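Local coordinates for protein formiminotetrahydrofolate cyclodeaminase (Thermotoga maritima, PDB 1O5H) that probably catalyses the cyclodeamination of 5-formiminotetrahydrofolate, releasing ammonia and forming 5,10-methenyltetrahydrofolate, at residues V54-F57 / T58-K61. Residues are numbered along the deposited sequence; the frame is centred on the assembly and turned at random.
Sequences VANF and TRKK
The backbone amides of Thr58 and Arg59 both donate to Ala55 O near the end of helix 36-56. Arg59 N at 3.1 Å from Ala55 O, with a C=O...N angle of 160°, continues the i+4 pattern of the helix, whereas Thr58 N at 3.0 Å from the same oxygen sits well above the carbonyl plane, an i+3 bond with a C=O...N angle of only 109°. The shared acceptor is consistent with a final turn that is tightening.

Two side-chain hydrogen bonds reinforce it. With OG1 turned anti to its own carbonyl carbon, Thr58 reaches back one turn and donates from OG1 to Val54 O at 2.7 Å; the same hydroxyl also bonds to Asn143 N, linking the helix end to another loop. Asn56 and Arg59 run side by side, and Arg59 NE donates to Asn56 OD1 at 3.3 Å, in the carbonyl plane and at the guanidinium edge, although the two flat groups are inclined by 54°. Asn56 ND2 bonds to Ala28 O of the second subunit, while Arg59 NH1 forms a salt bridge with Glu72 of helix 68-100. An alanine in place of Arg59 would probably leave Asn56 OD1 without its NE donor and Glu72 without this ionic mate, although ND2 would still be held by Ala28.

Carbon-to-oxygen van der Waals contacts add little: the aliphatic part of Arg59 lies against Asn56 O, and Lys61 CD passes 3.6 Å from Phe57 O.

Such closing i+3 and i+4 bonds, followed by the extended backbone at Arg59, are characteristic of a helix C-terminus, here leading into the loop toward helix 68-100 beside the dimer interface of this all-helical fold.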
loop_
_atom_site.group_PDB
_atom_site.type_symbol
_atom_site.label_atom_id
_atom_site.label_comp_id
_atom_site.label_asym_id
_atom_site.label_seq_id
_atom_site.Cartn_x
_atom_site.Cartn_y
_atom_site.Cartn_z
ATOM N N VAL A 54 -13.618 4.021 8.930
ATOM C CA VAL A 54 -14.561 5.033 8.512
ATOM C C VAL A 54 -16.001 4.565 8.733
ATOM O O VAL A 54 -16.850 5.343 9.202
ATOM C CB VAL A 54 -14.338 5.460 7.050
ATOM C CG1 VAL A 54 -15.402 6.440 6.624
ATOM C CG2 VAL A 54 -12.927 6.085 6.867
ATOM N N ALA A 55 -16.290 3.301 8.437
ATOM C CA ALA A 55 -17.657 2.808 8.637
ATOM C C ALA A 55 -18.041 2.791 10.114
ATOM O O ALA A 55 -19.157 3.163 10.479
ATOM C CB ALA A 55 -17.825 1.455 8.045
ATOM N N ASN A 56 -17.114 2.364 10.965
ATOM C CA ASN A 56 -17.340 2.401 12.403
ATOM C C ASN A 56 -17.599 3.789 12.904
ATOM O O ASN A 56 -18.525 3.994 13.679
ATOM C CB ASN A 56 -16.147 1.847 13.156
ATOM C CG ASN A 56 -16.254 0.368 13.394
ATOM O OD1 ASN A 56 -17.354 -0.170 13.620
ATOM N ND2 ASN A 56 -15.107 -0.316 13.351
ATOM N N PHE A 57 -16.783 4.744 12.470
ATOM C CA PHE A 57 -16.970 6.097 12.901
ATOM C C PHE A 57 -18.199 6.755 12.269
ATOM O O PHE A 57 -18.442 7.933 12.493
ATOM C CB PHE A 57 -15.728 6.904 12.611
ATOM C CG PHE A 57 -14.699 6.845 13.690
ATOM C CD1 PHE A 57 -14.879 7.540 14.874
ATOM C CD2 PHE A 57 -13.514 6.138 13.502
ATOM C CE1 PHE A 57 -13.914 7.511 15.869
ATOM C CE2 PHE A 57 -12.534 6.107 14.495
ATOM C CZ PHE A 57 -12.737 6.797 15.676
ATOM N N THR A 58 -18.975 6.007 11.489
ATOM C CA THR A 58 -20.175 6.559 10.864
ATOM C C THR A 58 -21.430 6.009 11.510
ATOM O O THR A 58 -22.476 6.683 11.562
ATOM C CB THR A 58 -20.185 6.278 9.360
ATOM O OG1 THR A 58 -19.006 6.836 8.760
ATOM C CG2 THR A 58 -21.312 7.029 8.680
ATOM N N ARG A 59 -21.354 4.779 12.000
ATOM C CA ARG A 59 -22.471 4.264 12.779
ATOM C C ARG A 59 -22.410 4.869 14.171
ATOM O O ARG A 59 -21.380 5.427 14.570
ATOM C CB ARG A 59 -22.477 2.741 12.827
ATOM C CG ARG A 59 -21.222 2.121 13.351
ATOM C CD ARG A 59 -21.128 0.657 13.022
ATOM N NE ARG A 59 -20.603 -0.088 14.153
ATOM C CZ ARG A 59 -21.318 -0.401 15.226
ATOM N NH1 ARG A 59 -22.593 -0.040 15.331
ATOM N NH2 ARG A 59 -20.758 -1.081 16.208
ATOM N N LYS A 60 -23.523 4.767 14.897
ATOM C CA LYS A 60 -23.682 5.407 16.212
ATOM C C LYS A 60 -23.297 6.906 16.161
ATOM O O LYS A 60 -22.701 7.437 17.108
ATOM C CB LYS A 60 -22.914 4.646 17.317
ATOM N N LYS A 61 -23.644 7.573 15.054
ATOM C CA LYS A 61 -23.404 9.014 14.886
ATOM C C LYS A 61 -24.643 9.776 14.405
ATOM O O LYS A 61 -25.274 9.395 13.404
ATOM C CB LYS A 61 -22.236 9.259 13.930
ATOM C CG LYS A 61 -21.838 10.714 13.818
ATOM C CD LYS A 61 -20.390 10.858 13.440
ATOM C CE LYS A 61 -19.927 12.307 13.547
ATOM N NZ LYS A 61 -19.775 12.752 14.960
#